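Envelope glycoprotein (Bourbon virus, PDB 5ZKX) probably drives fusion of the viral envelope with a host-cell membrane as a trimeric class III fusion glycoprotein of the gp64 family, captured here in its postfusion form. Local coordinates at residues G47-W52 / K83-E88; V110-D115 / C137-R142; G144-H149 / W424-N429; Q162-I165 / T171-A174; E180-D185 / S189-P194. All blocks are in the same frame, centred on the assembly; numbering follows the deposited sequence.

From the N terminus, contact 1 closes first, bringing helix 79-88 back onto strand 44-58. Contact 2 follows in series and folds the loop before strand 116-118 onto strand 134-148, the sheet neighbour of 44-58. That same strand then opens contact 3, whose partner, helix 422-437, returns only after 274 intervening residues. Nested inside this long loop are two short hairpins in series, contact 4 and contact 5; no pair of contacts crosses. Contacts 1, 2, 3 and 5 all reach one antiparallel sheet, whereas contact 4 belongs to a separate three-stranded sheet. Contacts 4 and 5 meet through Arg173 and Ile165 against Trp183, and Trp424 touches both hairpins.

Contact 1: G47-W52 / K83-E88; sequences GYRAYW and KTWGQE
Trp85 meets strand 47-52 with the benzo edge of its indole, and Arg49 bends round that edge. The guanidinium nitrogen Arg49 NH1 lies near the ring plane, 3.4 Å from Trp85 CZ2, while Arg49 CB sits in that plane 3.9 Å from Trp85 CH2. Guanidinium and indole planes stand 90° apart, with Trp85 CH2 over one face of the guanidinium; the charged group therefore uses the rim of the ring and does not stack on it. Further round the same edge, the carbonyl Tyr48 O comes within 3.7 Å of Trp85 CZ3, and Gly47 CA faces Trp85 CE3 at 4.4 Å.

No hydrogen bond crosses the contact, and the arginine is held by groups around it. Its chain runs extended from the backbone and turns at CD (chi3 59°), where NE bonds to Lys75 O. NH1 bonds to Tyr92 O and forms a salt bridge with Glu81, so the rotation of the guanidinium is fixed and its charge probably balanced.

The four touching residues are all buried. Helical segment 83-88 runs at 114° to strand segment 47-52, the axes passing 10.1 Å apart, and Trp85 spans the gap. Its side chain also packs on Val145 of strand 134-148 (through CB), on Cys91 of strand 91-93 and on Pro77 of a loop, which seats the helix beside the antiparallel sheet that contains strands 44-58 and 134-148.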
# COMPACT_ATOMS: atom_id res chain seq x y z
N GLY A 47 -29.62 0.35 8.62
CA GLY A 47 -30.87 0.31 7.89
C GLY A 47 -31.24 1.69 7.38
O GLY A 47 -31.10 2.68 8.08
N TYR A 48 -31.68 1.73 6.13
CA TYR A 48 -32.16 2.97 5.54
C TYR A 48 -33.58 2.79 5.04
O TYR A 48 -34.03 1.68 4.76
CB TYR A 48 -31.24 3.45 4.40
CG TYR A 48 -31.26 2.59 3.15
CD1 TYR A 48 -32.14 2.86 2.12
CD2 TYR A 48 -30.36 1.55 3.00
CE1 TYR A 48 -32.14 2.09 0.97
CE2 TYR A 48 -30.35 0.77 1.85
CZ TYR A 48 -31.25 1.05 0.85
OH TYR A 48 -31.25 0.28 -0.30
N ARG A 49 -34.29 3.91 4.95
CA ARG A 49 -35.65 3.93 4.44
C ARG A 49 -36.00 5.35 4.02
O ARG A 49 -35.67 6.30 4.72
CB ARG A 49 -36.66 3.41 5.47
CG ARG A 49 -38.11 3.55 5.02
CD ARG A 49 -39.06 2.89 6.01
NE ARG A 49 -38.96 3.48 7.34
CZ ARG A 49 -39.43 2.89 8.44
NH1 ARG A 49 -40.03 1.71 8.35
NH2 ARG A 49 -39.30 3.48 9.62
N ALA A 50 -36.67 5.47 2.88
CA ALA A 50 -37.18 6.75 2.41
C ALA A 50 -38.36 6.49 1.49
O ALA A 50 -38.62 5.35 1.09
CB ALA A 50 -36.09 7.56 1.69
N TYR A 51 -39.07 7.56 1.16
CA TYR A 51 -40.16 7.46 0.20
C TYR A 51 -40.18 8.68 -0.71
O TYR A 51 -39.91 9.80 -0.27
CB TYR A 51 -41.52 7.29 0.91
CG TYR A 51 -42.00 8.46 1.75
CD1 TYR A 51 -42.69 9.52 1.17
CD2 TYR A 51 -41.80 8.49 3.12
CE1 TYR A 51 -43.14 10.58 1.93
CE2 TYR A 51 -42.25 9.55 3.89
CZ TYR A 51 -42.92 10.59 3.29
OH TYR A 51 -43.38 11.65 4.04
N TRP A 52 -40.47 8.43 -1.98
CA TRP A 52 -40.70 9.49 -2.94
C TRP A 52 -42.20 9.75 -3.04
O TRP A 52 -42.98 8.82 -3.25
CB TRP A 52 -40.14 9.09 -4.31
CG TRP A 52 -40.68 9.90 -5.44
CD1 TRP A 52 -41.69 9.55 -6.28
CD2 TRP A 52 -40.23 11.19 -5.86
NE1 TRP A 52 -41.91 10.54 -7.20
CE2 TRP A 52 -41.02 11.56 -6.96
CE3 TRP A 52 -39.24 12.07 -5.41
CZ2 TRP A 52 -40.85 12.78 -7.62
CZ3 TRP A 52 -39.08 13.27 -6.06
CH2 TRP A 52 -39.87 13.61 -7.16
N LYS A 83 -33.75 -3.28 14.89
CA LYS A 83 -33.42 -4.56 15.51
C LYS A 83 -34.15 -5.71 14.84
O LYS A 83 -33.56 -6.76 14.55
CB LYS A 83 -33.74 -4.52 17.01
CG LYS A 83 -32.81 -3.66 17.82
CD LYS A 83 -33.34 -3.43 19.22
CE LYS A 83 -32.41 -2.50 20.00
NZ LYS A 83 -31.87 -3.17 21.21
N THR A 84 -35.45 -5.55 14.60
CA THR A 84 -36.21 -6.60 13.93
C THR A 84 -35.88 -6.68 12.45
O THR A 84 -36.06 -7.74 11.85
CB THR A 84 -37.71 -6.40 14.14
OG1 THR A 84 -38.40 -7.62 13.84
CG2 THR A 84 -38.26 -5.30 13.25
N TRP A 85 -35.40 -5.59 11.85
CA TRP A 85 -34.94 -5.65 10.47
C TRP A 85 -33.70 -6.53 10.36
O TRP A 85 -33.66 -7.46 9.55
CB TRP A 85 -34.64 -4.25 9.94
CG TRP A 85 -35.85 -3.42 9.64
CD1 TRP A 85 -37.13 -3.65 10.03
CD2 TRP A 85 -35.87 -2.20 8.88
NE1 TRP A 85 -37.96 -2.66 9.56
CE2 TRP A 85 -37.21 -1.76 8.85
CE3 TRP A 85 -34.90 -1.45 8.22
CZ2 TRP A 85 -37.59 -0.60 8.19
CZ3 TRP A 85 -35.28 -0.30 7.56
CH2 TRP A 85 -36.62 0.12 7.55
N GLY A 86 -32.68 -6.25 11.17
CA GLY A 86 -31.46 -7.04 11.11
C GLY A 86 -31.70 -8.49 11.51
O GLY A 86 -31.11 -9.41 10.93
N GLN A 87 -32.56 -8.70 12.50
CA GLN A 87 -32.87 -10.06 12.94
C GLN A 87 -33.61 -10.84 11.86
O GLN A 87 -33.39 -12.04 11.69
CB GLN A 87 -33.69 -10.02 14.23
CG GLN A 87 -34.02 -11.38 14.80
CD GLN A 87 -35.10 -11.31 15.86
OE1 GLN A 87 -35.47 -10.22 16.31
NE2 GLN A 87 -35.62 -12.47 16.26
N GLU A 88 -34.48 -10.17 11.11
CA GLU A 88 -35.22 -10.80 10.03
C GLU A 88 -34.57 -10.62 8.67
O GLU A 88 -34.98 -11.28 7.71
CB GLU A 88 -36.66 -10.26 9.97
CG GLU A 88 -37.47 -10.52 11.23
CD GLU A 88 -38.91 -10.05 11.10
OE1 GLU A 88 -39.31 -9.65 9.99
OE2 GLU A 88 -39.64 -10.08 12.12

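Contact 2: V110-D115 / C137-R142; sequences VDWKMD and CNLSWR
Trp112 reaches out from a loop and lays its indole against Leu139 and Trp141, two residues apart on strand 134-148. From CB, its CG swings to the position opposite the carbonyl carbon (chi1 -54°), which sends the ring toward the strand. Along the pyrrole side, CD1 is only loosely approached, but Trp112 NE1 lies 3.4 Å from Leu139 CD2 and Trp112 CE2 3.5 Å from the same methyl. The polar hydrogen of NE1 is spent on Ile107 O. On the benzo side Trp112 CE3 meets Trp141 CZ2 at 3.7 Å; Trp112 CZ2 also touches Leu139 CD2, and Trp112 CZ3 comes near Trp141 CZ2.

The two indoles form an offset edge-to-face pair, the edge of Trp141 directed at the face of Trp112, with planes at 86° and six-membered centroids 5.5 Å apart. Tyr51 of strand 44-58 joins both rings, giving an aromatic cluster on the antiparallel sheet that probably belongs to the fusion domain, as in gp64. The disulfide Cys108-Cys137 ties the loop, just ahead of Val110, to the strand.

Met114 adds a Met-aromatic contact from the other end of the loop segment. Its chain bends at chi2, bringing SD 3.5 Å from Trp141 CH2 and 4.2 Å from the centroid of the six-membered ring, an oblique approach 43° off the normal. Met114 CE follows, 3.7 Å from Trp141 CH2.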
# COMPACT_ATOMS: atom_id res chain seq x y z
N VAL A 110 -51.29 9.62 5.05
CA VAL A 110 -52.08 8.65 5.79
C VAL A 110 -51.47 8.27 7.13
O VAL A 110 -52.21 7.87 8.05
CB VAL A 110 -52.32 7.39 4.92
CG1 VAL A 110 -52.49 6.12 5.74
CG2 VAL A 110 -53.53 7.60 4.02
N ASP A 111 -50.16 8.47 7.34
CA ASP A 111 -49.41 7.86 8.44
C ASP A 111 -49.46 6.33 8.31
O ASP A 111 -50.05 5.60 9.11
CB ASP A 111 -49.92 8.34 9.81
CG ASP A 111 -49.02 7.93 10.95
OD1 ASP A 111 -47.86 8.38 10.97
OD2 ASP A 111 -49.48 7.18 11.83
N TRP A 112 -48.81 5.88 7.23
CA TRP A 112 -49.10 4.58 6.62
C TRP A 112 -48.86 3.39 7.54
O TRP A 112 -49.37 2.30 7.24
CB TRP A 112 -48.26 4.41 5.35
CG TRP A 112 -48.42 5.54 4.38
CD1 TRP A 112 -49.33 5.63 3.37
CD2 TRP A 112 -47.63 6.74 4.31
NE1 TRP A 112 -49.16 6.81 2.69
CE2 TRP A 112 -48.12 7.51 3.25
CE3 TRP A 112 -46.55 7.23 5.06
CZ2 TRP A 112 -47.58 8.74 2.90
CZ3 TRP A 112 -46.01 8.46 4.71
CH2 TRP A 112 -46.53 9.20 3.64
N LYS A 113 -48.11 3.54 8.63
CA LYS A 113 -47.88 2.44 9.57
C LYS A 113 -47.24 1.24 8.86
O LYS A 113 -47.87 0.20 8.64
CB LYS A 113 -49.19 2.04 10.28
CG LYS A 113 -49.27 2.46 11.73
CD LYS A 113 -48.98 3.94 11.90
CE LYS A 113 -49.18 4.37 13.35
NZ LYS A 113 -50.58 4.16 13.80
N MET A 114 -45.98 1.44 8.48
CA MET A 114 -45.22 0.56 7.60
C MET A 114 -45.51 -0.91 7.86
O MET A 114 -45.25 -1.44 8.94
CB MET A 114 -43.73 0.82 7.80
CG MET A 114 -43.40 2.21 8.29
SD MET A 114 -43.61 3.40 6.96
CE MET A 114 -43.19 4.93 7.79
N ASP A 115 -46.02 -1.59 6.83
CA ASP A 115 -46.32 -3.01 6.92
C ASP A 115 -45.98 -3.78 5.66
O ASP A 115 -46.26 -4.98 5.59
CB ASP A 115 -47.81 -3.22 7.26
CG ASP A 115 -48.73 -2.41 6.36
OD1 ASP A 115 -48.24 -1.79 5.40
OD2 ASP A 115 -49.95 -2.40 6.63
N CYS A 137 -51.87 11.11 -6.80
CA CYS A 137 -50.87 10.71 -5.81
C CYS A 137 -50.00 9.60 -6.37
O CYS A 137 -50.50 8.64 -6.97
CB CYS A 137 -51.53 10.24 -4.51
SG CYS A 137 -50.35 9.73 -3.22
N ASN A 138 -48.69 9.75 -6.19
CA ASN A 138 -47.71 8.71 -6.44
C ASN A 138 -46.81 8.59 -5.23
O ASN A 138 -46.35 9.60 -4.68
CB ASN A 138 -46.87 9.00 -7.69
CG ASN A 138 -47.61 8.72 -8.98
OD1 ASN A 138 -47.73 7.57 -9.41
ND2 ASN A 138 -48.12 9.78 -9.60
N LEU A 139 -46.55 7.35 -4.81
CA LEU A 139 -45.75 7.08 -3.62
C LEU A 139 -44.93 5.83 -3.86
O LEU A 139 -45.48 4.77 -4.18
CB LEU A 139 -46.65 6.92 -2.39
CG LEU A 139 -45.99 6.90 -1.01
CD1 LEU A 139 -45.38 8.25 -0.70
CD2 LEU A 139 -47.00 6.51 0.06
N SER A 140 -43.60 5.94 -3.72
CA SER A 140 -42.68 4.84 -3.92
C SER A 140 -41.67 4.80 -2.77
O SER A 140 -41.15 5.84 -2.36
CB SER A 140 -41.94 4.97 -5.25
OG SER A 140 -41.41 3.72 -5.66
N TRP A 141 -41.39 3.60 -2.27
CA TRP A 141 -40.57 3.42 -1.08
C TRP A 141 -39.25 2.75 -1.42
O TRP A 141 -39.13 2.02 -2.40
CB TRP A 141 -41.31 2.59 -0.03
CG TRP A 141 -42.45 3.30 0.61
CD1 TRP A 141 -43.71 3.44 0.10
CD2 TRP A 141 -42.46 3.97 1.87
NE1 TRP A 141 -44.49 4.16 0.96
CE2 TRP A 141 -43.75 4.49 2.06
CE3 TRP A 141 -41.49 4.17 2.86
CZ2 TRP A 141 -44.10 5.21 3.21
CZ3 TRP A 141 -41.84 4.89 4.00
CH2 TRP A 141 -43.13 5.40 4.16
N ARG A 142 -38.25 3.01 -0.57
CA ARG A 142 -36.96 2.33 -0.64
C ARG A 142 -36.55 1.95 0.78
O ARG A 142 -36.88 2.64 1.74
CB ARG A 142 -35.88 3.22 -1.29
CG ARG A 142 -35.32 4.30 -0.37
CD ARG A 142 -34.44 5.28 -1.14
NE ARG A 142 -33.43 4.61 -1.95
CZ ARG A 142 -32.13 4.57 -1.64
NH1 ARG A 142 -31.69 5.16 -0.54
NH2 ARG A 142 -31.28 3.93 -2.43

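Contact 3: G144-H149 / W424-N429; sequences GVTNTH and WTFVAN
Strand 144-148 and helix 424-429 run nearly antiparallel, at 164° with the axes of the short segments 9.7 Å apart, and come closest in backbone at Thr146 and Phe426, whose CA atoms are 7.5 Å apart. This is helix-on-sheet packing between parts of the chain 275 residues distant. The return of the C-terminal region along the sheet is consistent with the fold-back of a postfusion class III glycoprotein.

Phe426 carries the contact. With CG opposite its backbone N (chi1 176°), the ring reaches from the helix toward the strand, its CZ at the main chain and one face under Thr146. The threonine approaches from the opposite direction and puts its methyl over that face: Thr146 CG2 is 3.8 Å from the ring centroid, 19° off the normal, a CH-pi contact. Its CB also touches the ring, 3.8 Å from Phe426 CD1.

Tyr48 of strand 44-58 packs against Phe426 CZ, while Val427 of the helix reaches Phe188 and Tyr190 of strand 188-192. The helix thus bears on several strands of the sheet. The same Phe426 CZ lies near the peptide joining Gly144 to Val145, 3.8 Å from Gly144 C and 3.5 Å from Val145 N.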
# COMPACT_ATOMS: atom_id res chain seq x y z
N GLY A 144 -33.42 -0.76 3.02
CA GLY A 144 -32.36 -1.75 3.02
C GLY A 144 -31.84 -1.95 4.42
O GLY A 144 -32.03 -1.11 5.30
N VAL A 145 -31.17 -3.09 4.62
CA VAL A 145 -30.62 -3.45 5.92
C VAL A 145 -29.41 -4.34 5.71
O VAL A 145 -29.30 -5.03 4.69
CB VAL A 145 -31.68 -4.13 6.82
CG1 VAL A 145 -31.94 -5.56 6.35
CG2 VAL A 145 -31.27 -4.10 8.29
N THR A 146 -28.48 -4.31 6.66
CA THR A 146 -27.32 -5.19 6.61
C THR A 146 -26.78 -5.43 8.02
O THR A 146 -26.86 -4.55 8.89
CB THR A 146 -26.21 -4.62 5.70
OG1 THR A 146 -25.28 -5.66 5.38
CG2 THR A 146 -25.47 -3.47 6.38
N ASN A 147 -26.27 -6.64 8.23
CA ASN A 147 -25.59 -7.03 9.46
C ASN A 147 -24.11 -7.21 9.16
O ASN A 147 -23.74 -8.11 8.40
CB ASN A 147 -26.17 -8.33 10.02
CG ASN A 147 -27.56 -8.17 10.58
OD1 ASN A 147 -27.75 -7.56 11.63
ND2 ASN A 147 -28.55 -8.74 9.90
N THR A 148 -23.27 -6.37 9.75
CA THR A 148 -21.83 -6.42 9.52
C THR A 148 -21.09 -6.38 10.85
O THR A 148 -21.68 -6.27 11.92
CB THR A 148 -21.35 -5.27 8.62
OG1 THR A 148 -21.49 -4.02 9.31
CG2 THR A 148 -22.15 -5.22 7.32
N HIS A 149 -19.76 -6.47 10.76
CA HIS A 149 -18.87 -6.35 11.90
C HIS A 149 -18.21 -4.98 11.86
O HIS A 149 -17.66 -4.59 10.83
CB HIS A 149 -17.82 -7.47 11.87
CG HIS A 149 -16.58 -7.16 12.65
ND1 HIS A 149 -16.44 -7.47 13.99
CD2 HIS A 149 -15.41 -6.58 12.28
CE1 HIS A 149 -15.25 -7.09 14.40
NE2 HIS A 149 -14.60 -6.55 13.39
N TRP A 424 -19.86 0.82 5.55
CA TRP A 424 -19.75 2.04 4.76
C TRP A 424 -19.82 1.77 3.27
O TRP A 424 -20.16 2.67 2.50
CB TRP A 424 -18.46 2.77 5.11
CG TRP A 424 -18.30 3.00 6.58
CD1 TRP A 424 -17.22 2.70 7.36
CD2 TRP A 424 -19.27 3.58 7.47
NE1 TRP A 424 -17.45 3.06 8.66
CE2 TRP A 424 -18.70 3.60 8.76
CE3 TRP A 424 -20.57 4.09 7.30
CZ2 TRP A 424 -19.38 4.11 9.86
CZ3 TRP A 424 -21.23 4.60 8.40
CH2 TRP A 424 -20.64 4.60 9.66
N THR A 425 -19.51 0.55 2.84
CA THR A 425 -19.73 0.18 1.44
C THR A 425 -21.22 -0.02 1.17
O THR A 425 -21.72 0.34 0.10
CB THR A 425 -18.94 -1.08 1.10
OG1 THR A 425 -17.55 -0.84 1.39
CG2 THR A 425 -19.09 -1.43 -0.36
N PHE A 426 -21.94 -0.59 2.14
CA PHE A 426 -23.39 -0.67 2.04
C PHE A 426 -24.01 0.71 1.93
O PHE A 426 -24.90 0.95 1.11
CB PHE A 426 -23.94 -1.42 3.26
CG PHE A 426 -25.45 -1.48 3.31
CD1 PHE A 426 -26.13 -2.45 2.60
CD2 PHE A 426 -26.17 -0.59 4.08
CE1 PHE A 426 -27.51 -2.52 2.65
CE2 PHE A 426 -27.55 -0.65 4.13
CZ PHE A 426 -28.22 -1.62 3.41
N VAL A 427 -23.55 1.65 2.76
CA VAL A 427 -24.07 3.01 2.73
C VAL A 427 -23.77 3.67 1.39
O VAL A 427 -24.65 4.28 0.77
CB VAL A 427 -23.51 3.83 3.91
CG1 VAL A 427 -23.68 5.32 3.66
CG2 VAL A 427 -24.18 3.42 5.21
N ALA A 428 -22.53 3.55 0.93
CA ALA A 428 -22.14 4.23 -0.31
C ALA A 428 -22.90 3.68 -1.51
O ALA A 428 -23.26 4.43 -2.42
CB ALA A 428 -20.64 4.11 -0.52
N ASN A 429 -23.16 2.37 -1.52
CA ASN A 429 -23.89 1.77 -2.63
C ASN A 429 -25.36 2.19 -2.62
O ASN A 429 -25.94 2.47 -3.67
CB ASN A 429 -23.78 0.25 -2.58
CG ASN A 429 -22.37 -0.24 -2.84
OD1 ASN A 429 -21.58 0.42 -3.51
ND2 ASN A 429 -22.04 -1.42 -2.32

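Contact 4: Q162-I165 / T171-A174; sequences QAVI and TTRA
This is a backbone-paired beta hairpin, in which strand 162-166 turns back into the short strand 172-174 at the edge of a three-stranded antiparallel sheet. Ile165 and Arg173 make the hydrogen-bonded pair. Ile165 N donates to Arg173 O at 2.8 Å with an almost straight N-H...O angle of 175°, although the donor is tilted out of the carbonyl plane. The return bond, from Arg173 N to Ile165 O at 2.9 Å, lies in that plane. Val164 and Ala174 form the adjoining non-hydrogen-bonded pair.

The axes of the short segments are inclined at 126°, far from a flat antiparallel alignment. Side-chain contact is concentrated between Val164 and Thr172, which cross at about a right angle: Val164 CG1 touches Thr172 CG2 at 3.7 Å, and the other methyl, Val164 CG2, meets Thr172 OG1 at 3.6 Å. Ile165 and Arg173 project on the face away from Val164 and Ala174. The arginine chain extends from the backbone and then bends at chi3 (-77°), leading its guanidinium away from Ile165 and into a cation-pi contact with Trp183.

Strand 162-166 is the central strand, flanked by 153-155 and 172-174; Val164 also packs on Val155 of strand 153-155, and Ile165 meets Trp424 of helix 422-437.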
# COMPACT_ATOMS: atom_id res chain seq x y z
N GLN A 162 -10.44 6.64 24.47
CA GLN A 162 -11.88 6.46 24.33
C GLN A 162 -12.20 5.66 23.07
O GLN A 162 -11.57 5.85 22.02
CB GLN A 162 -12.60 7.80 24.26
CG GLN A 162 -12.26 8.75 25.38
CD GLN A 162 -12.06 10.17 24.88
OE1 GLN A 162 -11.84 10.40 23.69
NE2 GLN A 162 -12.13 11.13 25.80
N ALA A 163 -13.19 4.78 23.18
CA ALA A 163 -13.68 4.01 22.05
C ALA A 163 -14.58 4.89 21.17
O ALA A 163 -15.46 5.58 21.68
CB ALA A 163 -14.45 2.79 22.53
N VAL A 164 -14.35 4.85 19.86
CA VAL A 164 -15.09 5.66 18.91
C VAL A 164 -15.31 4.88 17.62
O VAL A 164 -14.62 3.91 17.32
CB VAL A 164 -14.38 7.00 18.58
CG1 VAL A 164 -14.36 7.92 19.78
CG2 VAL A 164 -12.97 6.73 18.07
N ILE A 165 -16.30 5.34 16.85
CA ILE A 165 -16.49 4.89 15.48
C ILE A 165 -16.02 5.99 14.55
O ILE A 165 -16.38 7.16 14.73
CB ILE A 165 -17.96 4.53 15.20
CG1 ILE A 165 -18.49 3.59 16.27
CG2 ILE A 165 -18.10 3.91 13.82
CD1 ILE A 165 -20.00 3.60 16.42
N THR A 171 -14.92 12.22 10.52
CA THR A 171 -15.59 12.53 11.77
C THR A 171 -15.65 11.30 12.67
O THR A 171 -15.75 10.16 12.20
CB THR A 171 -17.00 13.08 11.48
OG1 THR A 171 -16.91 14.47 11.14
CG2 THR A 171 -17.94 12.92 12.67
N THR A 172 -15.56 11.54 13.98
CA THR A 172 -15.58 10.48 14.97
C THR A 172 -16.85 10.57 15.81
O THR A 172 -17.34 11.67 16.09
CB THR A 172 -14.33 10.58 15.86
OG1 THR A 172 -13.52 9.41 15.67
CG2 THR A 172 -14.69 10.72 17.34
N ARG A 173 -17.40 9.41 16.17
CA ARG A 173 -18.60 9.34 16.99
C ARG A 173 -18.32 8.44 18.18
O ARG A 173 -17.95 7.27 18.01
CB ARG A 173 -19.79 8.81 16.19
CG ARG A 173 -20.99 8.45 17.05
CD ARG A 173 -22.26 8.34 16.21
NE ARG A 173 -22.79 9.66 15.85
CZ ARG A 173 -23.68 10.32 16.57
NH1 ARG A 173 -24.11 11.51 16.17
NH2 ARG A 173 -24.14 9.80 17.70
N ALA A 174 -18.51 8.98 19.39
CA ALA A 174 -18.24 8.22 20.59
C ALA A 174 -19.17 7.02 20.70
O ALA A 174 -20.34 7.09 20.33
CB ALA A 174 -18.39 9.11 21.82

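Contact 5: E180-D185 / S189-P194; sequences ETFWTD and SYLYSP
A beta hairpin joins strands 182-185 and 188-192, paired in antiparallel fashion through a tight connection. Trp183 and Tyr190 form its hydrogen-bonded pair, with Trp183 N to Tyr190 O at 3.0 Å and Tyr190 N to Trp183 O at 2.9 Å; Tyr192 N adds a bond to Thr181 O.

The side chains of that central pair lie against each other. Trp183 has CG between its backbone N and carbonyl carbon (chi1 81°), which lays the indole against the Tyr190 side chain. Tyr190 CB sits over the face of the six-membered ring, 3.4 Å from its centroid, as a CH-pi contact. The phenol is nearly parallel to the indole, at 18°, but slid aside so that the rings barely overlap. On the other face of the hairpin, Leu191 CD1 packs on Phe182 CB at 3.7 Å.

Polar pairs close both ends. Thr184 OG1 donates to Ser189 OG at 2.9 Å, and Ser189 OG also bonds to Pro77 O. Ser193 OG donates to Glu180 OE1 at 2.6 Å from above the carboxylate plane, while Glu180 OE2 makes a salt bridge with Lys83 of helix 79-88.

Strand 188-192 continues the sheet through backbone bonds to strand 44-58, while Leu191 packs on helix 79-88 and Tyr190 on Trp424 and Val427 of helix 422-437.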
# COMPACT_ATOMS: atom_id res chain seq x y z
N GLU A 180 -25.71 -0.05 23.80
CA GLU A 180 -26.14 -0.21 22.41
C GLU A 180 -26.22 1.13 21.66
O GLU A 180 -27.30 1.63 21.35
CB GLU A 180 -27.49 -0.94 22.35
CG GLU A 180 -27.37 -2.43 22.17
CD GLU A 180 -28.65 -3.06 21.67
OE1 GLU A 180 -28.59 -4.18 21.11
OE2 GLU A 180 -29.71 -2.43 21.83
N THR A 181 -25.05 1.72 21.43
CA THR A 181 -24.98 2.99 20.73
C THR A 181 -25.79 2.97 19.43
O THR A 181 -25.55 2.14 18.54
CB THR A 181 -23.52 3.37 20.44
OG1 THR A 181 -23.47 4.57 19.66
CG2 THR A 181 -22.81 2.26 19.70
N PHE A 182 -26.77 3.87 19.35
CA PHE A 182 -27.68 4.00 18.22
C PHE A 182 -27.72 5.45 17.78
O PHE A 182 -27.60 6.36 18.61
CB PHE A 182 -29.09 3.51 18.60
CG PHE A 182 -30.17 3.94 17.63
CD1 PHE A 182 -30.44 3.18 16.50
CD2 PHE A 182 -30.92 5.08 17.86
CE1 PHE A 182 -31.43 3.56 15.62
CE2 PHE A 182 -31.91 5.47 16.98
CZ PHE A 182 -32.17 4.71 15.85
N TRP A 183 -27.86 5.68 16.48
CA TRP A 183 -28.00 7.04 15.97
C TRP A 183 -28.60 7.01 14.57
O TRP A 183 -28.74 5.95 13.95
CB TRP A 183 -26.66 7.79 15.99
CG TRP A 183 -25.74 7.50 14.85
CD1 TRP A 183 -25.66 8.18 13.67
CD2 TRP A 183 -24.74 6.48 14.79
NE1 TRP A 183 -24.68 7.64 12.87
CE2 TRP A 183 -24.10 6.60 13.53
CE3 TRP A 183 -24.32 5.48 15.67
CZ2 TRP A 183 -23.07 5.75 13.14
CZ3 TRP A 183 -23.29 4.64 15.27
CH2 TRP A 183 -22.68 4.78 14.02
N THR A 184 -28.95 8.20 14.09
CA THR A 184 -29.69 8.38 12.85
C THR A 184 -29.06 9.52 12.06
O THR A 184 -28.75 10.57 12.63
CB THR A 184 -31.17 8.68 13.15
OG1 THR A 184 -31.86 7.46 13.43
CG2 THR A 184 -31.83 9.37 11.97
N ASP A 185 -28.88 9.31 10.76
CA ASP A 185 -28.34 10.34 9.87
C ASP A 185 -29.12 10.29 8.56
O ASP A 185 -28.86 9.43 7.72
CB ASP A 185 -26.85 10.15 9.63
CG ASP A 185 -26.17 11.40 9.08
OD1 ASP A 185 -26.87 12.27 8.52
OD2 ASP A 185 -24.93 11.51 9.20
N SER A 189 -30.06 4.60 9.72
CA SER A 189 -29.99 4.39 11.16
C SER A 189 -28.93 3.34 11.44
O SER A 189 -28.84 2.33 10.73
CB SER A 189 -31.35 3.96 11.74
OG SER A 189 -32.25 5.05 11.81
N TYR A 190 -28.12 3.58 12.46
CA TYR A 190 -27.00 2.72 12.81
C TYR A 190 -27.15 2.24 14.24
O TYR A 190 -27.39 3.04 15.15
CB TYR A 190 -25.68 3.45 12.64
CG TYR A 190 -25.51 4.16 11.31
CD1 TYR A 190 -24.84 3.56 10.27
CD2 TYR A 190 -26.02 5.44 11.12
CE1 TYR A 190 -24.68 4.20 9.06
CE2 TYR A 190 -25.87 6.09 9.92
CZ TYR A 190 -25.20 5.46 8.89
OH TYR A 190 -25.04 6.11 7.69
N LEU A 191 -27.00 0.93 14.44
CA LEU A 191 -27.04 0.33 15.76
C LEU A 191 -25.83 -0.57 15.93
O LEU A 191 -25.59 -1.48 15.12
CB LEU A 191 -28.32 -0.48 15.97
CG LEU A 191 -28.44 -1.18 17.31
CD1 LEU A 191 -28.68 -0.17 18.43
CD2 LEU A 191 -29.54 -2.23 17.27
N TYR A 192 -25.06 -0.33 16.99
CA TYR A 192 -23.87 -1.11 17.31
C TYR A 192 -24.07 -1.75 18.68
O TYR A 192 -24.22 -1.05 19.68
CB TYR A 192 -22.63 -0.21 17.30
CG TYR A 192 -21.37 -0.87 17.80
CD1 TYR A 192 -20.80 -0.50 19.01
CD2 TYR A 192 -20.73 -1.86 17.06
CE1 TYR A 192 -19.65 -1.09 19.47
CE2 TYR A 192 -19.58 -2.46 17.51
CZ TYR A 192 -19.04 -2.07 18.72
OH TYR A 192 -17.89 -2.65 19.19
N SER A 193 -24.07 -3.08 18.71
CA SER A 193 -24.39 -3.85 19.91
C SER A 193 -23.24 -4.80 20.24
O SER A 193 -23.20 -5.93 19.74
CB SER A 193 -25.70 -4.61 19.74
OG SER A 193 -26.75 -3.75 19.33
N PRO A 194 -22.30 -4.38 21.07
CA PRO A 194 -21.21 -5.26 21.48
C PRO A 194 -21.59 -6.13 22.67
O PRO A 194 -22.51 -5.83 23.44
CB PRO A 194 -20.10 -4.28 21.86
CG PRO A 194 -20.85 -3.10 22.41
CD PRO A 194 -22.15 -3.02 21.63